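Side-chain contacts in sulfotransferase (Mycobacterium tuberculosis, PDB 2ZQ5), which probably transfers a sulfuryl group from the donor PAPS to a still unidentified acceptor: residues 102-107 / 229-234; 112-117 / 330-335; 251-256 / 298-303. All blocks are in the same frame, centred on the assembly; numbering follows the deposited sequence.

Contact 1: residues 102-107 / 229-234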
loop_
_atom_site.group_PDB
_atom_site.type_symbol
_atom_site.label_atom_id
_atom_site.label_comp_id
_atom_site.label_asym_id
_atom_site.label_seq_id
_atom_site.Cartn_x
_atom_site.Cartn_y
_atom_site.Cartn_z
ATOM N N THR A 102 2.254 -13.476 3.041
ATOM C CA THR A 102 3.299 -13.799 4.017
ATOM C C THR A 102 2.913 -13.398 5.440
ATOM O O THR A 102 3.729 -13.487 6.359
ATOM C CB THR A 102 4.653 -13.127 3.679
ATOM O OG1 THR A 102 4.523 -11.700 3.753
ATOM C CG2 THR A 102 5.111 -13.523 2.289
ATOM N N GLY A 103 1.674 -12.947 5.612
ATOM C CA GLY A 103 1.206 -12.568 6.934
ATOM C C GLY A 103 1.233 -11.091 7.286
ATOM O O GLY A 103 0.989 -10.733 8.438
ATOM N N THR A 104 1.511 -10.228 6.318
ATOM C CA THR A 104 1.559 -8.796 6.614
ATOM C C THR A 104 0.213 -8.255 7.090
ATOM O O THR A 104 0.164 -7.410 7.983
ATOM C CB THR A 104 2.014 -7.960 5.395
ATOM O OG1 THR A 104 1.082 -8.124 4.319
ATOM C CG2 THR A 104 3.411 -8.373 4.953
ATOM N N THR A 105 -0.878 -8.735 6.502
ATOM C CA THR A 105 -2.202 -8.270 6.900
ATOM C C THR A 105 -2.523 -8.658 8.335
ATOM O O THR A 105 -3.013 -7.838 9.111
ATOM C CB THR A 105 -3.294 -8.833 5.974
ATOM O OG1 THR A 105 -3.037 -8.407 4.631
ATOM C CG2 THR A 105 -4.669 -8.332 6.402
ATOM N N ALA A 106 -2.244 -9.908 8.689
ATOM C CA ALA A 106 -2.509 -10.385 10.041
ATOM C C ALA A 106 -1.702 -9.580 11.058
ATOM O O ALA A 106 -2.217 -9.193 12.107
ATOM C CB ALA A 106 -2.167 -11.867 10.150
ATOM N N LEU A 107 -0.437 -9.322 10.740
ATOM C CA LEU A 107 0.441 -8.569 11.630
ATOM C C LEU A 107 -0.024 -7.120 11.743
ATOM O O LEU A 107 -0.007 -6.529 12.822
ATOM C CB LEU A 107 1.877 -8.599 11.105
ATOM C CG LEU A 107 2.957 -9.057 12.084
ATOM C CD1 LEU A 107 2.850 -8.278 13.384
ATOM C CD2 LEU A 107 2.793 -10.539 12.351
ATOM N N VAL A 229 1.186 2.717 13.033
ATOM C CA VAL A 229 1.485 1.376 12.557
ATOM C C VAL A 229 1.098 1.396 11.082
ATOM O O VAL A 229 -0.046 1.700 10.736
ATOM C CB VAL A 229 0.651 0.302 13.282
ATOM C CG1 VAL A 229 0.971 -1.071 12.703
ATOM C CG2 VAL A 229 0.948 0.328 14.778
ATOM N N LEU A 230 2.063 1.086 10.221
ATOM C CA LEU A 230 1.853 1.086 8.777
ATOM C C LEU A 230 2.188 -0.265 8.170
ATOM O O LEU A 230 2.923 -1.052 8.761
ATOM C CB LEU A 230 2.759 2.128 8.105
ATOM C CG LEU A 230 2.738 3.612 8.492
ATOM C CD1 LEU A 230 1.302 4.117 8.462
ATOM C CD2 LEU A 230 3.349 3.823 9.879
ATOM N N LYS A 231 1.638 -0.530 6.990
ATOM C CA LYS A 231 1.948 -1.764 6.275
ATOM C C LYS A 231 1.826 -1.512 4.779
ATOM O O LYS A 231 0.841 -0.932 4.319
ATOM C CB LYS A 231 1.018 -2.907 6.692
ATOM C CG LYS A 231 1.457 -4.274 6.151
ATOM C CD LYS A 231 0.773 -4.655 4.842
ATOM C CE LYS A 231 -0.631 -5.185 5.100
ATOM N NZ LYS A 231 -1.186 -5.911 3.919
ATOM N N ASN A 232 2.828 -1.943 4.019
ATOM C CA ASN A 232 2.800 -1.754 2.574
ATOM C C ASN A 232 3.993 -2.410 1.895
ATOM O O ASN A 232 5.091 -2.437 2.446
ATOM C CB ASN A 232 2.818 -0.261 2.242
ATOM C CG ASN A 232 2.325 0.027 0.842
ATOM O OD1 ASN A 232 1.240 -0.410 0.454
ATOM N ND2 ASN A 232 3.113 0.780 0.076
ATOM N N PRO A 233 3.789 -2.956 0.685
ATOM C CA PRO A 233 4.897 -3.593 -0.029
ATOM C C PRO A 233 6.015 -2.615 -0.434
ATOM O O PRO A 233 7.163 -3.020 -0.580
ATOM C CB PRO A 233 4.212 -4.198 -1.253
ATOM C CG PRO A 233 2.857 -4.555 -0.734
ATOM C CD PRO A 233 2.494 -3.331 0.084
ATOM N N SER A 234 5.689 -1.334 -0.609
ATOM C CA SER A 234 6.697 -0.360 -1.037
ATOM C C SER A 234 7.878 -0.220 -0.084
ATOM O O SER A 234 8.983 0.125 -0.498
ATOM C CB SER A 234 6.067 1.024 -1.234
ATOM O OG SER A 234 5.736 1.613 0.014
#

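Contact 2: residues 112-117 / 330-335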
loop_
_atom_site.group_PDB
_atom_site.type_symbol
_atom_site.label_atom_id
_atom_site.label_comp_id
_atom_site.label_asym_id
_atom_site.label_seq_id
_atom_site.Cartn_x
_atom_site.Cartn_y
_atom_site.Cartn_z
ATOM N N GLY A 112 -1.920 -3.010 14.955
ATOM C CA GLY A 112 -2.797 -1.853 14.905
ATOM C C GLY A 112 -3.951 -1.922 15.889
ATOM O O GLY A 112 -4.688 -0.946 16.051
ATOM N N ALA A 113 -4.105 -3.066 16.549
ATOM C CA ALA A 113 -5.181 -3.268 17.516
ATOM C C ALA A 113 -4.863 -2.656 18.877
ATOM O O ALA A 113 -5.767 -2.401 19.675
ATOM C CB ALA A 113 -5.466 -4.755 17.671
ATOM N N ASP A 114 -3.582 -2.433 19.147
ATOM C CA ASP A 114 -3.163 -1.841 20.414
ATOM C C ASP A 114 -3.847 -0.480 20.542
ATOM O O ASP A 114 -3.707 0.369 19.667
ATOM C CB ASP A 114 -1.645 -1.655 20.422
ATOM C CG ASP A 114 -1.113 -1.228 21.776
ATOM O OD1 ASP A 114 -1.792 -0.445 22.470
ATOM O OD2 ASP A 114 -0.001 -1.665 22.139
ATOM N N PRO A 115 -4.603 -0.258 21.632
ATOM C CA PRO A 115 -5.298 1.017 21.846
ATOM C C PRO A 115 -4.361 2.226 21.888
ATOM O O PRO A 115 -4.795 3.366 21.689
ATOM C CB PRO A 115 -6.010 0.799 23.178
ATOM C CG PRO A 115 -6.302 -0.669 23.160
ATOM C CD PRO A 115 -5.001 -1.246 22.650
ATOM N N ALA A 116 -3.084 1.969 22.158
ATOM C CA ALA A 116 -2.073 3.018 22.231
ATOM C C ALA A 116 -1.433 3.248 20.864
ATOM O O ALA A 116 -0.513 4.054 20.723
ATOM C CB ALA A 116 -1.007 2.641 23.252
ATOM N N HIS A 117 -1.922 2.521 19.865
ATOM C CA HIS A 117 -1.424 2.639 18.496
ATOM C C HIS A 117 -2.545 3.154 17.603
ATOM O O HIS A 117 -3.707 3.192 18.006
ATOM C CB HIS A 117 -0.959 1.278 17.967
ATOM C CG HIS A 117 0.288 0.761 18.614
ATOM N ND1 HIS A 117 0.836 -0.462 18.294
ATOM C CD2 HIS A 117 1.101 1.303 19.552
ATOM C CE1 HIS A 117 1.934 -0.651 19.006
ATOM N NE2 HIS A 117 2.116 0.405 19.776
ATOM N N ASP A 330 6.949 -10.915 21.264
ATOM C CA ASP A 330 8.385 -10.897 21.025
ATOM C C ASP A 330 8.792 -9.651 20.241
ATOM O O ASP A 330 9.895 -9.138 20.411
ATOM C CB ASP A 330 8.826 -12.158 20.278
ATOM C CG ASP A 330 10.310 -12.431 20.433
ATOM O OD1 ASP A 330 10.763 -12.592 21.585
ATOM O OD2 ASP A 330 11.027 -12.483 19.412
ATOM N N ILE A 331 7.901 -9.171 19.379
ATOM C CA ILE A 331 8.176 -7.966 18.604
ATOM C C ILE A 331 8.266 -6.787 19.571
ATOM O O ILE A 331 9.183 -5.970 19.485
ATOM C CB ILE A 331 7.066 -7.709 17.563
ATOM C CG1 ILE A 331 7.157 -8.758 16.451
ATOM C CG2 ILE A 331 7.196 -6.301 16.983
ATOM C CD1 ILE A 331 6.016 -8.709 15.460
ATOM N N TYR A 332 7.313 -6.705 20.496
ATOM C CA TYR A 332 7.318 -5.634 21.487
ATOM C C TYR A 332 8.582 -5.722 22.340
ATOM O O TYR A 332 9.230 -4.713 22.613
ATOM C CB TYR A 332 6.089 -5.726 22.393
ATOM C CG TYR A 332 4.851 -5.036 21.855
ATOM C CD1 TYR A 332 4.251 -5.452 20.668
ATOM C CD2 TYR A 332 4.267 -3.979 22.553
ATOM C CE1 TYR A 332 3.093 -4.836 20.192
ATOM C CE2 TYR A 332 3.113 -3.356 22.087
ATOM C CZ TYR A 332 2.530 -3.790 20.907
ATOM O OH TYR A 332 1.375 -3.194 20.454
ATOM N N ARG A 333 8.928 -6.938 22.754
ATOM C CA ARG A 333 10.117 -7.155 23.570
ATOM C C ARG A 333 11.360 -6.667 22.838
ATOM O O ARG A 333 12.168 -5.922 23.389
ATOM C CB ARG A 333 10.277 -8.643 23.892
ATOM C CG ARG A 333 11.521 -8.967 24.714
ATOM C CD ARG A 333 11.850 -10.454 24.665
ATOM N NE ARG A 333 12.130 -10.899 23.301
ATOM C CZ ARG A 333 13.148 -10.464 22.563
ATOM N NH1 ARG A 333 13.995 -9.569 23.054
ATOM N NH2 ARG A 333 13.314 -10.916 21.327
ATOM N N HIS A 334 11.502 -7.094 21.586
ATOM C CA HIS A 334 12.645 -6.716 20.766
ATOM C C HIS A 334 12.819 -5.200 20.668
ATOM O O HIS A 334 13.931 -4.687 20.792
ATOM C CB HIS A 334 12.492 -7.298 19.359
ATOM C CG HIS A 334 13.650 -7.009 18.456
ATOM N ND1 HIS A 334 14.896 -7.571 18.639
ATOM C CD2 HIS A 334 13.755 -6.211 17.367
ATOM C CE1 HIS A 334 15.716 -7.132 17.701
ATOM N NE2 HIS A 334 15.049 -6.305 16.917
ATOM N N PHE A 335 11.719 -4.487 20.444
ATOM C CA PHE A 335 11.772 -3.037 20.313
ATOM C C PHE A 335 11.686 -2.289 21.641
ATOM O O PHE A 335 11.655 -1.058 21.663
ATOM C CB PHE A 335 10.659 -2.553 19.375
ATOM C CG PHE A 335 10.818 -3.009 17.947
ATOM C CD1 PHE A 335 12.042 -2.900 17.292
ATOM C CD2 PHE A 335 9.728 -3.504 17.242
ATOM C CE1 PHE A 335 12.171 -3.275 15.950
ATOM C CE2 PHE A 335 9.846 -3.881 15.899
ATOM C CZ PHE A 335 11.070 -3.765 15.255
#

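Contact 3: residues 251-256 / 298-303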
loop_
_atom_site.group_PDB
_atom_site.type_symbol
_atom_site.label_atom_id
_atom_site.label_comp_id
_atom_site.label_asym_id
_atom_site.label_seq_id
_atom_site.Cartn_x
_atom_site.Cartn_y
_atom_site.Cartn_z
ATOM N N VAL A 251 10.990 -1.428 11.939
ATOM C CA VAL A 251 10.563 -2.164 10.756
ATOM C C VAL A 251 10.474 -3.669 10.973
ATOM O O VAL A 251 11.423 -4.293 11.445
ATOM C CB VAL A 251 11.531 -1.883 9.592
ATOM C CG1 VAL A 251 11.022 -2.534 8.319
ATOM C CG2 VAL A 251 11.688 -0.381 9.399
ATOM N N VAL A 252 9.326 -4.239 10.613
ATOM C CA VAL A 252 9.085 -5.672 10.740
ATOM C C VAL A 252 8.846 -6.263 9.356
ATOM O O VAL A 252 7.947 -5.825 8.638
ATOM C CB VAL A 252 7.835 -5.971 11.604
ATOM C CG1 VAL A 252 7.635 -7.475 11.726
ATOM C CG2 VAL A 252 7.983 -5.338 12.974
ATOM N N GLN A 253 9.652 -7.253 8.990
ATOM C CA GLN A 253 9.512 -7.910 7.696
ATOM C C GLN A 253 9.038 -9.345 7.872
ATOM O O GLN A 253 9.590 -10.099 8.677
ATOM C CB GLN A 253 10.844 -7.915 6.942
ATOM C CG GLN A 253 10.770 -8.639 5.601
ATOM C CD GLN A 253 12.097 -8.675 4.882
ATOM O OE1 GLN A 253 13.152 -8.755 5.509
ATOM N NE2 GLN A 253 12.053 -8.636 3.554
ATOM N N THR A 254 8.012 -9.718 7.117
ATOM C CA THR A 254 7.488 -11.074 7.176
ATOM C C THR A 254 8.223 -11.918 6.144
ATOM O O THR A 254 8.684 -11.406 5.121
ATOM C CB THR A 254 5.978 -11.107 6.886
ATOM O OG1 THR A 254 5.715 -10.442 5.644
ATOM C CG2 THR A 254 5.209 -10.427 8.005
ATOM N N HIS A 255 8.330 -13.213 6.412
ATOM C CA HIS A 255 9.032 -14.122 5.519
ATOM C C HIS A 255 8.279 -15.421 5.294
ATOM O O HIS A 255 7.631 -15.946 6.199
ATOM C CB HIS A 255 10.406 -14.468 6.097
ATOM C CG HIS A 255 11.328 -13.297 6.213
ATOM N ND1 HIS A 255 12.077 -12.833 5.153
ATOM C CD2 HIS A 255 11.619 -12.493 7.263
ATOM C CE1 HIS A 255 12.791 -11.793 5.545
ATOM N NE2 HIS A 255 12.532 -11.566 6.821
ATOM N N ARG A 256 8.380 -15.934 4.074
ATOM C CA ARG A 256 7.761 -17.197 3.698
ATOM C C ARG A 256 8.426 -17.600 2.388
ATOM O O ARG A 256 8.555 -16.779 1.485
ATOM C CB ARG A 256 6.256 -17.027 3.500
ATOM C CG ARG A 256 5.508 -18.345 3.408
ATOM C CD ARG A 256 4.030 -18.114 3.224
ATOM N NE ARG A 256 3.279 -19.363 3.271
ATOM C CZ ARG A 256 1.960 -19.446 3.130
ATOM N NH1 ARG A 256 1.238 -18.352 2.927
ATOM N NH2 ARG A 256 1.357 -20.626 3.203
ATOM N N GLU A 298 15.491 -8.051 -2.640
ATOM C CA GLU A 298 16.919 -7.780 -2.763
ATOM C C GLU A 298 17.227 -6.348 -2.335
ATOM O O GLU A 298 18.183 -6.107 -1.597
ATOM C CB GLU A 298 17.380 -8.021 -4.203
ATOM C CG GLU A 298 18.887 -7.912 -4.421
ATOM C CD GLU A 298 19.379 -6.479 -4.449
ATOM O OE1 GLU A 298 18.726 -5.645 -5.111
ATOM O OE2 GLU A 298 20.423 -6.189 -3.826
ATOM N N ARG A 299 16.412 -5.397 -2.784
ATOM C CA ARG A 299 16.625 -3.997 -2.424
ATOM C C ARG A 299 16.480 -3.761 -0.925
ATOM O O ARG A 299 17.191 -2.935 -0.351
ATOM C CB ARG A 299 15.650 -3.096 -3.189
ATOM C CG ARG A 299 15.921 -2.997 -4.693
ATOM C CD ARG A 299 17.198 -2.219 -4.995
ATOM N NE ARG A 299 18.405 -2.966 -4.650
ATOM C CZ ARG A 299 19.623 -2.436 -4.581
ATOM N NH1 ARG A 299 19.812 -1.147 -4.833
ATOM N NH2 ARG A 299 20.657 -3.199 -4.257
ATOM N N PHE A 300 15.559 -4.481 -0.287
ATOM C CA PHE A 300 15.364 -4.330 1.151
ATOM C C PHE A 300 16.607 -4.843 1.874
ATOM O O PHE A 300 17.109 -4.189 2.781
ATOM C CB PHE A 300 14.137 -5.116 1.623
ATOM C CG PHE A 300 13.743 -4.827 3.048
ATOM C CD1 PHE A 300 13.186 -3.602 3.397
ATOM C CD2 PHE A 300 13.932 -5.786 4.044
ATOM C CE1 PHE A 300 12.818 -3.329 4.713
ATOM C CE2 PHE A 300 13.566 -5.525 5.370
ATOM C CZ PHE A 300 13.007 -4.292 5.704
ATOM N N ASN A 301 17.103 -6.009 1.468
ATOM C CA ASN A 301 18.302 -6.566 2.093
ATOM C C ASN A 301 19.502 -5.640 1.926
ATOM O O ASN A 301 20.239 -5.389 2.877
ATOM C CB ASN A 301 18.665 -7.927 1.492
ATOM C CG ASN A 301 17.757 -9.038 1.960
ATOM O OD1 ASN A 301 17.097 -8.923 2.991
ATOM N ND2 ASN A 301 17.739 -10.137 1.216
ATOM N N ALA A 302 19.700 -5.139 0.712
ATOM C CA ALA A 302 20.832 -4.266 0.429
ATOM C C ALA A 302 20.814 -2.988 1.256
ATOM O O ALA A 302 21.842 -2.574 1.791
ATOM C CB ALA A 302 20.871 -3.923 -1.063
ATOM N N ALA A 303 19.643 -2.373 1.371
ATOM C CA ALA A 303 19.502 -1.128 2.113
ATOM C C ALA A 303 19.519 -1.293 3.628
ATOM O O ALA A 303 20.047 -0.450 4.347
ATOM C CB ALA A 303 18.222 -0.419 1.688
HETATM O O HOH W 1 14.560 -8.949 2.039
HETATM O O HOH W 2 15.809 -8.913 5.147
#

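Contact 1: residues 102-107 / 229-234
The first turn of helix 104-111 stands across from the C-terminal end of strand 227-231, with Thr104 and Lys231 closest along the backbones, their CA atoms 7.1 Å apart. Lys231 bridges this gap alone. Its CG starts off opposite the backbone N (chi1 -170°), and the chain then bends at chi2 and chi3, curling over the helix start instead of running straight past it. The amine thereby arrives between two neighbouring hydroxyls: NZ donates to Thr104 OG1 at 3.2 Å and to Thr105 OG1 at the same distance. A third partner, Glu173, forms a salt bridge with NZ, so this largely buried amine has an anionic neighbour as well as two neutral acceptors. Short of the amine, the lysine methylenes cross the Thr104 side chain at about a right angle, with CD 3.6 Å from Thr104 CB. Threonine suits this place because one small side chain offers both an acceptor and carbon surface, and Thr104 also packs on Val96 of the adjacent strand 94-97. Strand 94-97, the loop after it and helix 104-111 have the layout of the P-loop-like element that holds the 5'-phosphate of PAPS in sulfotransferases, and residues 102-107 probably belong to it. Gly103 makes the turn into the helix as N-cap; its phi of 98° would press a CB against the carbonyl O of Thr102, which accounts for glycine there. Its own carbonyl closes the first helical turn, Leu107 N donating to Gly103 O at 3.1 Å. Thr105 directs its CB mostly away from the strand and its side chain lies oblique to that of Lys231, but OG1 lies beside its own backbone N and still meets the amine.

Contact 2: residues 112-117 / 330-335
Tyr332 brings the hydroxyl end of its ring up to the Asp114 carboxylate and the His117 imidazole, barely overlapping the latter. Its OH donates to Asp114 OD2 at 2.7 Å, and OD2 accepts through its anti lone pair, the one directed away from OD1. Asp114 OD2 sits at the edge of the tyrosine ring, in its plane, and carboxylate and ring are nearly coplanar, 11° apart. His117 comes from the opposite direction, with CE1 3.0 Å from Tyr332 OH, a close carbon-to-oxygen contact, oblique to both rings. The two ring planes are 17° from parallel, but they are slid so far apart, 5.8 Å between centroids, that this is hardly a stack. His117 is held by a hydrogen bond between ND1 and the carbonyl O of Leu111. Asp114 CB lies 3.4 Å above one face of the imidazole, offset toward the rim. The loop that presents these groups links helix 104-111 to the edge strand 117-119 of the parallel sheet, and contains a type I beta turn from Asp114 to His117, closed by His117 N to Asp114 O. Pro115 fits the turn's second position, where its restricted phi is the one required. Asp114 CG is anti to the backbone N (chi1 -172°), which lets OD1 accept from Ala116 N at 2.8 Å, an Asx turn. Aspartate thus serves with both oxygens, OD1 tying its own turn and OD2 receiving the tyrosine, and the pair of bonds fixes the carboxylate's rotation. Tyrosine is suited to helix 324-334 here because its ring can pack on Met347, Leu337 and Leu339 while its hydroxyl reaches the buried acid.

Contact 3: residues 251-256 / 298-303
Val251 opens the contact, its CG1 meeting the edge of the Phe300 ring near the ring plane, 3.7 Å from CZ. A branched apolar residue suits a strand whose face lies under a helix. Val252 points away from this helix, and the alternation brings Gln253 back to face it. Gln253 runs fully extended, CG anti to the backbone N (chi1 178°), and slides past Phe300 in the opposite sense, placing OE1 3.3 Å from Phe300 CE2. Its amide is turned 65° from the ring plane. Glutamine is long enough to pass the ring and still meet water: water 1 accepts from NE2 at 2.9 Å and has a weak bond to Asn301 OD1, while water 2 lies 2.7 Å from Gln253 OE1, its further link to Asn301 being doubtful. Phe300, also packed on Leu236 and Leu239, contributes an apolar ring between sheet and helix, beside the Gln253 amide. Strand 250-255 and the adjacent parallel strand 312-316 form a beta-alpha-beta crossover whose connection holds helices 262-272 and 282-304, the unit from which the P-loop-like sulfotransferase fold is built.

How the contacts relate
The side chains carrying all three contacts are largely buried, but depth differs: contact 1 is centred about 9 Å from the chain centre, contact 3 about 16 Å and contact 2 about 21 Å. Contacts 1 and 3 use strands of one parallel sheet, and a probable hydrogen bond joins them, Thr102 OG1 to Thr254 OG1 at 2.6 Å. Contact 2 joins the loop before edge strand 117-119 to a helix beyond the other edge strand, 312-316; His117 packs on Val229 and Phe335 on Val252. Chemistry follows place: an amine between two hydroxyls and the Glu173 carboxylate at the probable phosphate-binding loop, a tyrosine-carboxylate bond where turn meets helix, and an aromatic ring beside an amide that meets water.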